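Local coordinates for uncharacterized protein (Methanosarcina mazei, PDB 3R6A), which is of unknown function but belongs to the glyoxalase/bleomycin resistance/dioxygenase superfamily, a group of proteins built around beta-alpha-beta-beta-beta modules, at residues Q7-L12 against T50-A55; T67-L72 against S111-V116; D74-F79 against T99-T104; T81-N86 against M103-S108. One frame throughout, in Å; residues are numbered along the deposited sequence.

Contact 1: residues Q7-L12 against T50-A55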
loop_
_atom_site.group_PDB
_atom_site.type_symbol
_atom_site.label_atom_id
_atom_site.label_comp_id
_atom_site.label_asym_id
_atom_site.label_seq_id
_atom_site.Cartn_x
_atom_site.Cartn_y
_atom_site.Cartn_z
ATOM N N GLN B 7 8.662 -6.960 -4.155
ATOM C CA GLN B 7 8.133 -6.166 -3.051
ATOM C C GLN B 7 6.816 -5.540 -3.453
ATOM O O GLN B 7 6.600 -5.236 -4.627
ATOM C CB GLN B 7 9.059 -5.004 -2.683
ATOM C CG GLN B 7 10.346 -5.336 -1.975
ATOM C CD GLN B 7 11.015 -4.077 -1.454
ATOM O OE1 GLN B 7 11.249 -3.127 -2.207
ATOM N NE2 GLN B 7 11.318 -4.057 -0.160
ATOM N N ILE B 8 5.947 -5.344 -2.470
ATOM C CA ILE B 8 4.673 -4.678 -2.701
ATOM C C ILE B 8 4.816 -3.404 -1.884
ATOM O O ILE B 8 4.943 -3.451 -0.659
ATOM C CB ILE B 8 3.488 -5.510 -2.192
ATOM C CG1 ILE B 8 3.398 -6.805 -3.006
ATOM C CG2 ILE B 8 2.195 -4.702 -2.311
ATOM C CD1 ILE B 8 2.235 -7.717 -2.620
ATOM N N LEU B 9 4.825 -2.268 -2.569
ATOM C CA LEU B 9 5.005 -0.986 -1.903
ATOM C C LEU B 9 3.711 -0.215 -1.721
ATOM O O LEU B 9 2.957 -0.008 -2.678
ATOM C CB LEU B 9 6.008 -0.145 -2.699
ATOM C CG LEU B 9 7.337 -0.854 -2.970
ATOM C CD1 LEU B 9 8.183 -0.023 -3.925
ATOM C CD2 LEU B 9 8.076 -1.077 -1.653
ATOM N N SER B 10 3.458 0.204 -0.483
ATOM C CA SER B 10 2.262 0.977 -0.152
ATOM C C SER B 10 2.583 2.449 -0.383
ATOM O O SER B 10 3.664 2.918 -0.032
ATOM C CB SER B 10 1.869 0.744 1.303
ATOM O OG SER B 10 1.629 -0.634 1.526
ATOM N N ARG B 11 1.625 3.174 -0.945
ATOM C CA ARG B 11 1.817 4.575 -1.284
ATOM C C ARG B 11 1.148 5.570 -0.349
ATOM O O ARG B 11 -0.027 5.434 -0.024
ATOM C CB ARG B 11 1.304 4.813 -2.705
ATOM C CG ARG B 11 1.991 3.962 -3.767
ATOM C CD ARG B 11 1.085 3.771 -4.983
ATOM N NE ARG B 11 0.846 5.006 -5.740
ATOM C CZ ARG B 11 1.632 5.453 -6.716
ATOM N NH1 ARG B 11 2.720 4.776 -7.063
ATOM N NH2 ARG B 11 1.316 6.566 -7.370
ATOM N N LEU B 12 1.914 6.569 0.078
ATOM C CA LEU B 12 1.400 7.629 0.932
ATOM C C LEU B 12 1.698 8.931 0.195
ATOM O O LEU B 12 2.738 9.065 -0.459
ATOM C CB LEU B 12 2.080 7.624 2.308
ATOM C CG LEU B 12 1.842 6.401 3.198
ATOM C CD1 LEU B 12 2.437 6.652 4.578
ATOM C CD2 LEU B 12 0.349 6.119 3.317
ATOM N N THR B 50 8.815 -0.494 3.295
ATOM C CA THR B 50 8.051 -0.795 2.076
ATOM C C THR B 50 7.013 0.277 1.763
ATOM O O THR B 50 6.002 0.019 1.106
ATOM C CB THR B 50 7.343 -2.178 2.150
ATOM O OG1 THR B 50 6.451 -2.221 3.269
ATOM C CG2 THR B 50 8.376 -3.282 2.290
ATOM N N ILE B 51 7.277 1.487 2.235
ATOM C CA ILE B 51 6.386 2.609 1.990
ATOM C C ILE B 51 7.005 3.559 0.973
ATOM O O ILE B 51 8.172 3.910 1.082
ATOM C CB ILE B 51 6.134 3.413 3.275
ATOM C CG1 ILE B 51 5.360 2.560 4.280
ATOM C CG2 ILE B 51 5.354 4.683 2.952
ATOM C CD1 ILE B 51 5.141 3.245 5.596
ATOM N N LEU B 52 6.214 3.965 -0.014
ATOM C CA LEU B 52 6.672 4.915 -1.012
ATOM C C LEU B 52 6.009 6.229 -0.648
ATOM O O LEU B 52 4.778 6.320 -0.633
ATOM C CB LEU B 52 6.229 4.511 -2.426
ATOM C CG LEU B 52 6.986 3.407 -3.164
ATOM C CD1 LEU B 52 6.323 3.154 -4.517
ATOM C CD2 LEU B 52 8.437 3.826 -3.364
ATOM N N LEU B 53 6.819 7.233 -0.322
ATOM C CA LEU B 53 6.308 8.554 0.019
ATOM C C LEU B 53 6.385 9.431 -1.226
ATOM O O LEU B 53 7.467 9.647 -1.778
ATOM C CB LEU B 53 7.139 9.184 1.141
ATOM C CG LEU B 53 6.997 8.614 2.547
ATOM C CD1 LEU B 53 8.005 9.297 3.473
ATOM C CD2 LEU B 53 5.572 8.834 3.057
ATOM N N ILE B 54 5.229 9.920 -1.667
ATOM C CA ILE B 54 5.139 10.775 -2.846
ATOM C C ILE B 54 4.739 12.164 -2.353
ATOM O O ILE B 54 3.672 12.327 -1.764
ATOM C CB ILE B 54 4.072 10.228 -3.813
ATOM C CG1 ILE B 54 4.403 8.771 -4.153
ATOM C CG2 ILE B 54 4.015 11.083 -5.076
ATOM C CD1 ILE B 54 3.340 8.069 -4.958
ATOM N N ALA B 55 5.602 13.155 -2.584
ATOM C CA ALA B 55 5.344 14.512 -2.116
ATOM C C ALA B 55 5.157 15.531 -3.229
ATOM O O ALA B 55 5.812 15.468 -4.266
ATOM C CB ALA B 55 6.479 14.962 -1.194
HETATM O O HOH W 1 4.032 -2.282 1.793
#
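Leu9 and Leu52 meet on one face of a parallel strand pair, the CD1 methyl of Leu9 resting 3.7 Å from CG of Leu52. On the same face Ile54 lays its CD1 over one side of the Arg11 guanidinium, 3.5 Å from NH2 and displaced toward the rim of the group. The other face carries a second apolar cluster: Leu12 presents CB to Leu53 CD2 at 3.8 Å, while its CD1 methyl approaches CG2 of Ile51. Between the two faces the backbones are locked by four hydrogen bonds, Ser10 N to Thr50 O, Leu52 N to Ser10 O (2.8 Å), Leu12 N to Leu52 O and Ile54 N to Leu12 O, the last three close to straight. At the Thr50 end of the pairing a water bridges Ile8 O, Ser10 OG and Thr50 OG1. Thr50 turns this hydroxyl between its backbone N and carbonyl carbon (chi1 59°), and the water lies 2.8 Å from OG1. Further out, Ser10 OG bonds to Ser10 of the second subunit, placing this face at the dimer interface. Phe64 O takes NH2 of Arg11, Tyr13 OH takes NE and Glu114 forms a salt bridge with NH1, which together hold the guanidinium against Ile54. Parallel pairing of this kind joins the first and last strands of the βαβββ unit characteristic of the glyoxalase superfamily.

Contact 2: residues T67-L72 against S111-V116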
loop_
_atom_site.group_PDB
_atom_site.type_symbol
_atom_site.label_atom_id
_atom_site.label_comp_id
_atom_site.label_asym_id
_atom_site.label_seq_id
_atom_site.Cartn_x
_atom_site.Cartn_y
_atom_site.Cartn_z
ATOM N N THR B 67 -3.389 5.423 -8.343
ATOM C CA THR B 67 -2.684 4.144 -8.292
ATOM C C THR B 67 -2.755 3.602 -6.867
ATOM O O THR B 67 -2.304 4.254 -5.926
ATOM C CB THR B 67 -1.212 4.308 -8.718
ATOM O OG1 THR B 67 -1.163 4.770 -10.075
ATOM C CG2 THR B 67 -0.472 2.981 -8.616
ATOM N N GLN B 68 -3.327 2.410 -6.720
ATOM C CA GLN B 68 -3.506 1.769 -5.416
ATOM C C GLN B 68 -2.207 1.356 -4.724
ATOM O O GLN B 68 -2.055 1.524 -3.509
ATOM C CB GLN B 68 -4.395 0.528 -5.567
ATOM C CG GLN B 68 -5.706 0.764 -6.314
ATOM C CD GLN B 68 -6.601 1.755 -5.613
ATOM O OE1 GLN B 68 -6.915 1.597 -4.433
ATOM N NE2 GLN B 68 -7.023 2.785 -6.337
ATOM N N ALA B 69 -1.278 0.804 -5.493
ATOM C CA ALA B 69 -0.011 0.341 -4.939
ATOM C C ALA B 69 1.014 0.134 -6.038
ATOM O O ALA B 69 0.692 0.201 -7.221
ATOM C CB ALA B 69 -0.222 -0.963 -4.182
ATOM N N THR B 70 2.252 -0.117 -5.631
ATOM C CA THR B 70 3.344 -0.335 -6.571
ATOM C C THR B 70 3.954 -1.710 -6.330
ATOM O O THR B 70 4.280 -2.069 -5.197
ATOM C CB THR B 70 4.415 0.758 -6.399
ATOM O OG1 THR B 70 3.860 2.018 -6.799
ATOM C CG2 THR B 70 5.655 0.455 -7.227
ATOM N N PHE B 71 4.077 -2.485 -7.402
ATOM C CA PHE B 71 4.656 -3.818 -7.320
ATOM C C PHE B 71 6.032 -3.793 -7.956
ATOM O O PHE B 71 6.156 -3.519 -9.148
ATOM C CB PHE B 71 3.820 -4.849 -8.092
ATOM C CG PHE B 71 2.473 -5.155 -7.492
ATOM C CD1 PHE B 71 2.019 -4.512 -6.345
ATOM C CD2 PHE B 71 1.646 -6.100 -8.101
ATOM C CE1 PHE B 71 0.762 -4.803 -5.817
ATOM C CE2 PHE B 71 0.390 -6.397 -7.582
ATOM C CZ PHE B 71 -0.051 -5.746 -6.435
ATOM N N LEU B 72 7.065 -4.061 -7.162
ATOM C CA LEU B 72 8.425 -4.134 -7.689
ATOM C C LEU B 72 8.541 -5.580 -8.171
ATOM O O LEU B 72 8.311 -6.516 -7.398
ATOM C CB LEU B 72 9.444 -3.846 -6.580
ATOM C CG LEU B 72 10.935 -3.957 -6.902
ATOM C CD1 LEU B 72 11.310 -3.048 -8.071
ATOM C CD2 LEU B 72 11.727 -3.577 -5.659
ATOM N N SER B 111 -8.695 -2.260 -10.005
ATOM C CA SER B 111 -7.520 -1.757 -9.301
ATOM C C SER B 111 -6.470 -1.256 -10.280
ATOM O O SER B 111 -6.245 -1.865 -11.325
ATOM C CB SER B 111 -6.896 -2.860 -8.444
ATOM O OG SER B 111 -7.837 -3.412 -7.543
ATOM N N VAL B 112 -5.831 -0.145 -9.932
ATOM C CA VAL B 112 -4.776 0.428 -10.761
ATOM C C VAL B 112 -3.459 0.211 -10.024
ATOM O O VAL B 112 -3.269 0.701 -8.918
ATOM C CB VAL B 112 -4.997 1.933 -10.991
ATOM C CG1 VAL B 112 -3.824 2.513 -11.774
ATOM C CG2 VAL B 112 -6.305 2.146 -11.753
ATOM N N ILE B 113 -2.554 -0.529 -10.654
ATOM C CA ILE B 113 -1.274 -0.857 -10.044
ATOM C C ILE B 113 -0.090 -0.443 -10.906
ATOM O O ILE B 113 -0.117 -0.590 -12.132
ATOM C CB ILE B 113 -1.169 -2.380 -9.805
ATOM C CG1 ILE B 113 -2.311 -2.850 -8.896
ATOM C CG2 ILE B 113 0.211 -2.727 -9.231
ATOM C CD1 ILE B 113 -2.249 -2.322 -7.472
ATOM N N GLU B 114 0.946 0.081 -10.262
ATOM C CA GLU B 114 2.152 0.461 -10.982
ATOM C C GLU B 114 3.147 -0.684 -10.826
ATOM O O GLU B 114 3.459 -1.092 -9.705
ATOM C CB GLU B 114 2.764 1.741 -10.409
ATOM C CG GLU B 114 4.112 2.070 -11.021
ATOM C CD GLU B 114 4.797 3.233 -10.338
ATOM O OE1 GLU B 114 4.713 3.321 -9.093
ATOM O OE2 GLU B 114 5.427 4.049 -11.047
ATOM N N TYR B 115 3.611 -1.224 -11.947
ATOM C CA TYR B 115 4.593 -2.306 -11.932
ATOM C C TYR B 115 5.947 -1.689 -12.266
ATOM O O TYR B 115 6.092 -0.985 -13.267
ATOM C CB TYR B 115 4.235 -3.371 -12.971
ATOM C CG TYR B 115 3.056 -4.226 -12.573
ATOM C CD1 TYR B 115 3.242 -5.514 -12.075
ATOM C CD2 TYR B 115 1.750 -3.748 -12.694
ATOM C CE1 TYR B 115 2.161 -6.310 -11.712
ATOM C CE2 TYR B 115 0.661 -4.535 -12.330
ATOM C CZ TYR B 115 0.875 -5.818 -11.844
ATOM O OH TYR B 115 -0.195 -6.624 -11.525
ATOM N N VAL B 116 6.941 -1.957 -11.428
ATOM C CA VAL B 116 8.264 -1.389 -11.643
ATOM C C VAL B 116 9.347 -2.451 -11.693
ATOM O O VAL B 116 9.306 -3.430 -10.951
ATOM C CB VAL B 116 8.611 -0.392 -10.520
ATOM C CG1 VAL B 116 9.982 0.222 -10.770
ATOM C CG2 VAL B 116 7.543 0.686 -10.437
#
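Phe71 packs against both Ile113 and Tyr115, and this trio is the tightly packed part of the contact. The CG2 methyl of Ile113 sits over the centre of the Phe71 ring, 3.7 Å from the centroid and almost on its normal, a CH-pi contact. Ile113 can offer that methyl because CG2 lies anti to its backbone N, while CG1 takes the place beside the N (chi1 -59°). Phe71 in turn directs an edge at the face of Tyr115 in a T-shaped pair, with centroids 5.3 Å apart and planes at 74°. Across the sheet, on the face of Thr70 and Glu114, the contact becomes polar: Thr70 OG1 donates to Glu114 OE1 over 2.8 Å, meeting the anti lone pair of that carboxylate oxygen, and the two side chains run side by side. Glu114 OE1 also forms a salt bridge with Arg11 NH1, which bonds to Thr70 OG1 as well, so a compact polar cluster is closed there. Backbone bonds from Glu114 N to Ala69 O, Phe71 N to Glu114 O and Val116 N to Phe71 O hold this half in register. Toward Thr67 and Gln68 the pairing is looser and partly solvent-exposed; Gln68 N still reaches Val112 O at 2.8 Å, but Ala69 N is buried without a partner, and Thr67 OG1 merely approaches Val112 CG1 at 3.9 Å. Strand 5-14 borders this pair beside 69-73 and strand 100-106 beside 112-118, while Leu76 and Leu83 of helix 76-84 pack on Tyr115 and Ile51 of the second subunit reaches Phe71.

Contact 3: residues D74-F79 against T99-T104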
loop_
_atom_site.group_PDB
_atom_site.type_symbol
_atom_site.label_atom_id
_atom_site.label_comp_id
_atom_site.label_asym_id
_atom_site.label_seq_id
_atom_site.Cartn_x
_atom_site.Cartn_y
_atom_site.Cartn_z
ATOM N N ASP B 74 10.556 -8.670 -10.945
ATOM C CA ASP B 74 11.796 -9.078 -11.589
ATOM C C ASP B 74 11.761 -8.805 -13.093
ATOM O O ASP B 74 12.765 -8.400 -13.680
ATOM C CB ASP B 74 12.048 -10.567 -11.329
ATOM C CG ASP B 74 11.049 -11.463 -12.038
ATOM O OD1 ASP B 74 9.873 -11.064 -12.176
ATOM O OD2 ASP B 74 11.438 -12.578 -12.448
ATOM N N SER B 75 10.602 -9.012 -13.709
ATOM C CA SER B 75 10.463 -8.805 -15.146
ATOM C C SER B 75 9.111 -8.236 -15.571
ATOM O O SER B 75 8.088 -8.908 -15.452
ATOM C CB SER B 75 10.700 -10.133 -15.872
ATOM O OG SER B 75 10.351 -10.043 -17.243
ATOM N N LEU B 76 9.105 -7.008 -16.080
ATOM C CA LEU B 76 7.857 -6.387 -16.529
ATOM C C LEU B 76 7.204 -7.183 -17.647
ATOM O O LEU B 76 5.996 -7.394 -17.647
ATOM C CB LEU B 76 8.084 -4.971 -17.064
ATOM C CG LEU B 76 8.201 -3.742 -16.167
ATOM C CD1 LEU B 76 8.059 -2.503 -17.056
ATOM C CD2 LEU B 76 7.128 -3.744 -15.092
ATOM N N ASP B 77 8.014 -7.606 -18.612
ATOM C CA ASP B 77 7.506 -8.346 -19.759
ATOM C C ASP B 77 6.711 -9.593 -19.397
ATOM O O ASP B 77 5.661 -9.849 -19.984
ATOM C CB ASP B 77 8.662 -8.700 -20.692
ATOM C CG ASP B 77 9.462 -7.482 -21.099
ATOM O OD1 ASP B 77 8.844 -6.491 -21.541
ATOM O OD2 ASP B 77 10.705 -7.512 -20.973
ATOM N N LYS B 78 7.205 -10.369 -18.438
ATOM C CA LYS B 78 6.506 -11.579 -18.018
ATOM C C LYS B 78 5.135 -11.235 -17.441
ATOM O O LYS B 78 4.137 -11.897 -17.736
ATOM C CB LYS B 78 7.336 -12.335 -16.978
ATOM C CG LYS B 78 7.886 -13.670 -17.474
ATOM C CD LYS B 78 8.765 -13.506 -18.702
ATOM C CE LYS B 78 10.073 -12.798 -18.377
ATOM N NZ LYS B 78 10.940 -12.653 -19.585
ATOM N N PHE B 79 5.092 -10.191 -16.618
ATOM C CA PHE B 79 3.838 -9.757 -16.007
ATOM C C PHE B 79 2.893 -9.152 -17.036
ATOM O O PHE B 79 1.685 -9.353 -16.970
ATOM C CB PHE B 79 4.114 -8.744 -14.889
ATOM C CG PHE B 79 4.481 -9.382 -13.580
ATOM C CD1 PHE B 79 3.490 -9.850 -12.722
ATOM C CD2 PHE B 79 5.815 -9.559 -13.224
ATOM C CE1 PHE B 79 3.818 -10.490 -11.528
ATOM C CE2 PHE B 79 6.157 -10.198 -12.029
ATOM C CZ PHE B 79 5.157 -10.664 -11.181
ATOM N N THR B 99 15.350 4.711 -13.023
ATOM C CA THR B 99 15.579 3.535 -12.198
ATOM C C THR B 99 15.331 2.203 -12.909
ATOM O O THR B 99 15.551 1.146 -12.331
ATOM C CB THR B 99 14.709 3.577 -10.924
ATOM O OG1 THR B 99 13.331 3.730 -11.290
ATOM C CG2 THR B 99 15.120 4.742 -10.037
ATOM N N GLY B 100 14.877 2.255 -14.158
ATOM C CA GLY B 100 14.618 1.028 -14.894
ATOM C C GLY B 100 13.469 1.178 -15.871
ATOM O O GLY B 100 13.561 1.937 -16.828
ATOM N N ARG B 101 12.381 0.453 -15.628
ATOM C CA ARG B 101 11.209 0.529 -16.502
ATOM C C ARG B 101 9.945 0.380 -15.671
ATOM O O ARG B 101 9.929 -0.367 -14.700
ATOM C CB ARG B 101 11.231 -0.598 -17.537
ATOM C CG ARG B 101 12.392 -0.575 -18.503
ATOM C CD ARG B 101 12.499 -1.926 -19.200
ATOM N NE ARG B 101 11.313 -2.240 -19.993
ATOM C CZ ARG B 101 10.844 -3.471 -20.178
ATOM N NH1 ARG B 101 11.455 -4.507 -19.620
ATOM N NH2 ARG B 101 9.771 -3.670 -20.927
ATOM N N ASN B 102 8.886 1.089 -16.049
ATOM C CA ASN B 102 7.626 0.978 -15.317
ATOM C C ASN B 102 6.469 0.883 -16.296
ATOM O O ASN B 102 6.626 1.122 -17.493
ATOM C CB ASN B 102 7.342 2.204 -14.439
ATOM C CG ASN B 102 8.527 2.647 -13.607
ATOM O OD1 ASN B 102 9.319 1.836 -13.136
ATOM N ND2 ASN B 102 8.630 3.958 -13.397
HETATM N N MSE B 103 5.308 0.525 -15.759
HETATM C CA MSE B 103 4.065 0.463 -16.520
HETATM C C MSE B 103 2.946 0.543 -15.496
HETATM O O MSE B 103 3.116 0.145 -14.341
HETATM C CB MSE B 103 3.945 -0.825 -17.341
HETATM C CG MSE B 103 3.828 -2.104 -16.541
HETATM SE SE MSE B 103 3.549 -3.621 -17.725
HETATM C CE MSE B 103 3.384 -5.006 -16.379
ATOM N N THR B 104 1.815 1.095 -15.907
ATOM C CA THR B 104 0.669 1.211 -15.017
ATOM C C THR B 104 -0.410 0.338 -15.624
ATOM O O THR B 104 -0.635 0.362 -16.832
ATOM C CB THR B 104 0.208 2.670 -14.891
ATOM O OG1 THR B 104 1.262 3.438 -14.292
ATOM C CG2 THR B 104 -1.032 2.765 -14.004
#
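Asp77 and Arg101 form a salt bridge between a helix and a strand. Arg101 NH2 donates to Asp77 OD1 over 3.0 Å in a nearly straight bond (173°); the oxygen lies in the guanidinium plane and is met on its syn side, somewhat out of the carboxylate plane. The second arm, NH1 to OD2, is weak at 3.4 Å, in keeping with the 33° twist between the two flat groups. NH1 also has a long, weak ion pair with Glu117 OE1, and that carboxylate oxygen accepts a hydrogen bond from Leu76 N, so Glu117 serves both the first turn of the helix and the arginine. Leu76 covers one face of the guanidinium: its CD1 lies 4.2 Å from the plane, over the centre, and meets CB of Arg101 at 3.7 Å. In this βαβββ fold of the glyoxalase superfamily, helix 76-84 follows strand 69-73 and packs against a face of the mixed sheet, with residues 76-79 forming its first turn. Ser75 is the N-cap, its OG accepting weakly from Lys78 N. Asp74 OD1 takes Lys4 N and, weakly, Ser75 N, while Asp77 O receives Thr81 OG1. Beside the salt bridge the contact is apolar. Met103, modelled as selenomethionine, sends an extended chain past Leu76, running in the opposite direction; its CG lies 4.0 Å from Leu76 CD2, and its CE ends 4.1 Å from Phe79 CB. Leu27 of the second subunit packs on Phe79.

Contact 4: residues T81-N86 against M103-S108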
loop_
_atom_site.group_PDB
_atom_site.type_symbol
_atom_site.label_atom_id
_atom_site.label_comp_id
_atom_site.label_asym_id
_atom_site.label_seq_id
_atom_site.Cartn_x
_atom_site.Cartn_y
_atom_site.Cartn_z
ATOM N N THR B 81 2.526 -9.946 -20.136
ATOM C CA THR B 81 1.897 -11.050 -20.847
ATOM C C THR B 81 0.786 -11.668 -20.004
ATOM O O THR B 81 -0.345 -11.808 -20.461
ATOM C CB THR B 81 2.930 -12.137 -21.199
ATOM O OG1 THR B 81 3.965 -11.561 -22.007
ATOM C CG2 THR B 81 2.268 -13.283 -21.968
ATOM N N PHE B 82 1.111 -12.028 -18.767
ATOM C CA PHE B 82 0.131 -12.623 -17.866
ATOM C C PHE B 82 -1.082 -11.713 -17.714
ATOM O O PHE B 82 -2.224 -12.152 -17.836
ATOM C CB PHE B 82 0.748 -12.861 -16.483
ATOM C CG PHE B 82 -0.237 -13.354 -15.458
ATOM C CD1 PHE B 82 -0.567 -14.703 -15.381
ATOM C CD2 PHE B 82 -0.863 -12.461 -14.591
ATOM C CE1 PHE B 82 -1.508 -15.158 -14.455
ATOM C CE2 PHE B 82 -1.805 -12.903 -13.663
ATOM C CZ PHE B 82 -2.129 -14.256 -13.594
ATOM N N LEU B 83 -0.826 -10.437 -17.447
ATOM C CA LEU B 83 -1.905 -9.481 -17.248
ATOM C C LEU B 83 -2.825 -9.340 -18.460
ATOM O O LEU B 83 -4.048 -9.349 -18.319
ATOM C CB LEU B 83 -1.316 -8.126 -16.848
ATOM C CG LEU B 83 -0.697 -8.124 -15.441
ATOM C CD1 LEU B 83 0.219 -6.919 -15.268
ATOM C CD2 LEU B 83 -1.810 -8.096 -14.394
ATOM N N GLU B 84 -2.242 -9.226 -19.648
ATOM C CA GLU B 84 -3.041 -9.083 -20.862
ATOM C C GLU B 84 -3.883 -10.327 -21.133
ATOM O O GLU B 84 -4.954 -10.239 -21.734
ATOM C CB GLU B 84 -2.134 -8.808 -22.063
ATOM C CG GLU B 84 -1.297 -7.551 -21.930
ATOM C CD GLU B 84 -0.399 -7.324 -23.130
ATOM O OE1 GLU B 84 0.292 -8.279 -23.542
ATOM O OE2 GLU B 84 -0.378 -6.192 -23.655
ATOM N N GLU B 85 -3.395 -11.481 -20.695
ATOM C CA GLU B 85 -4.111 -12.737 -20.899
ATOM C C GLU B 85 -5.089 -12.996 -19.763
ATOM O O GLU B 85 -5.789 -14.011 -19.752
ATOM C CB GLU B 85 -3.120 -13.902 -20.989
ATOM C CG GLU B 85 -1.983 -13.662 -21.966
ATOM C CD GLU B 85 -1.047 -14.848 -22.084
ATOM O OE1 GLU B 85 -0.699 -15.442 -21.041
ATOM O OE2 GLU B 85 -0.649 -15.177 -23.223
ATOM N N ASN B 86 -5.145 -12.078 -18.804
ATOM C CA ASN B 86 -6.043 -12.255 -17.674
ATOM C C ASN B 86 -6.967 -11.077 -17.377
ATOM O O ASN B 86 -7.213 -10.743 -16.218
ATOM C CB ASN B 86 -5.229 -12.638 -16.437
ATOM C CG ASN B 86 -4.770 -14.086 -16.473
ATOM O OD1 ASN B 86 -5.542 -15.001 -16.178
ATOM N ND2 ASN B 86 -3.519 -14.305 -16.853
HETATM N N MSE B 103 5.308 0.525 -15.759
HETATM C CA MSE B 103 4.065 0.463 -16.520
HETATM C C MSE B 103 2.946 0.543 -15.496
HETATM O O MSE B 103 3.116 0.145 -14.341
HETATM C CB MSE B 103 3.945 -0.825 -17.341
HETATM C CG MSE B 103 3.828 -2.104 -16.541
HETATM SE SE MSE B 103 3.549 -3.621 -17.725
HETATM C CE MSE B 103 3.384 -5.006 -16.379
ATOM N N THR B 104 1.815 1.095 -15.907
ATOM C CA THR B 104 0.669 1.211 -15.017
ATOM C C THR B 104 -0.410 0.338 -15.624
ATOM O O THR B 104 -0.635 0.362 -16.832
ATOM C CB THR B 104 0.208 2.670 -14.891
ATOM O OG1 THR B 104 1.262 3.438 -14.292
ATOM C CG2 THR B 104 -1.032 2.765 -14.004
ATOM N N VAL B 105 -1.070 -0.439 -14.779
ATOM C CA VAL B 105 -2.060 -1.388 -15.252
ATOM C C VAL B 105 -3.388 -1.319 -14.527
ATOM O O VAL B 105 -3.427 -1.123 -13.318
ATOM C CB VAL B 105 -1.512 -2.825 -15.083
ATOM C CG1 VAL B 105 -2.538 -3.852 -15.547
ATOM C CG2 VAL B 105 -0.204 -2.974 -15.844
ATOM N N ARG B 106 -4.477 -1.483 -15.274
ATOM C CA ARG B 106 -5.796 -1.513 -14.665
ATOM C C ARG B 106 -6.226 -2.972 -14.664
ATOM O O ARG B 106 -6.482 -3.556 -15.719
ATOM C CB ARG B 106 -6.819 -0.681 -15.456
ATOM C CG ARG B 106 -8.222 -0.706 -14.828
ATOM C CD ARG B 106 -9.233 0.087 -15.656
ATOM N NE ARG B 106 -10.538 0.201 -14.995
ATOM C CZ ARG B 106 -11.458 -0.759 -14.952
ATOM N NH1 ARG B 106 -11.244 -1.930 -15.533
ATOM N NH2 ARG B 106 -12.602 -0.545 -14.316
ATOM N N HIS B 107 -6.283 -3.568 -13.479
ATOM C CA HIS B 107 -6.705 -4.954 -13.348
ATOM C C HIS B 107 -8.195 -5.033 -13.675
ATOM O O HIS B 107 -8.910 -4.041 -13.571
ATOM C CB HIS B 107 -6.475 -5.441 -11.917
ATOM C CG HIS B 107 -5.031 -5.602 -11.553
ATOM N ND1 HIS B 107 -4.617 -5.874 -10.266
ATOM C CD2 HIS B 107 -3.906 -5.556 -12.308
ATOM C CE1 HIS B 107 -3.301 -5.991 -10.244
ATOM N NE2 HIS B 107 -2.844 -5.800 -11.470
ATOM N N SER B 108 -8.651 -6.219 -14.059
ATOM C CA SER B 108 -10.057 -6.431 -14.388
ATOM C C SER B 108 -10.977 -5.947 -13.268
ATOM O O SER B 108 -12.050 -5.397 -13.529
ATOM C CB SER B 108 -10.314 -7.919 -14.652
ATOM O OG SER B 108 -11.672 -8.147 -14.976
HETATM O O HOH W 2 -6.973 -8.395 -14.240
#
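Leu83 holds CG beside its backbone N, anti to the carbonyl carbon (chi1 -69°), and with CD1 anti to CA beyond it (chi2 163°) the two methyls divide between different partners. CD1 touches two strand side chains, 3.9 Å from Met103 CE and 4.0 Å from Val105 CG2. CD2 instead approaches His107 obliquely at its NE2 and CD2 atoms, 3.9 Å from NE2. Farther along, past the end of the helix, the backbones are joined through one water, which donates to Asn86 O and accepts from Ser108 N at 2.8 Å. Asn86 is anchored within its own turn: ND2 donates to Phe82 O over 2.7 Å, with the acceptor nearly in the amide plane of Asn86 but the donor tilted from the carbonyl plane of Phe82, and also lies above one face of the Phe82 ring toward its rim. The imidazole is positioned from outside: NE2 is hydrogen-bonded with Tyr115 OH and ND1 with Tyr24 OH of the second subunit, whose Phe23 meets the ring edge-to-face. With both ring nitrogens engaged in this way, the rotation of the imidazole is well fixed against the leucine. Between the end of helix 76-84 with its following turn and the end of strand 100-106 with residues 107-108, the contact therefore rests on van der Waals packing of Leu83 against Met103, Val105 and the His107 ring, and on one bridging water, with no direct hydrogen bond crossing it.

How the contacts relate
All four contacts reach one mixed sheet: 1 and 2 pair its strands, 3 and 4 pack a helix on it. Contacts 1 and 2, centres 10 Å apart, are stitched by strands 5-14 and 69-73, where Leu9 N lies 2.7 Å from Thr70 O. Contacts 3 and 4, centres 12 Å apart, attach successive turns of helix 76-84 to strand 100-106 and share Met103. Contact 2 borders them, strand 112-118 lying beside 100-106: Tyr115 N lies 2.8 Å from Met103 O. Contacts 1 and 4 stand farthest apart, about 21 Å between centres, yet both touch the second subunit. An acetate ion, probably from the crystallisation liquor, lies about 4 Å from the Ser108 side chain of contact 4.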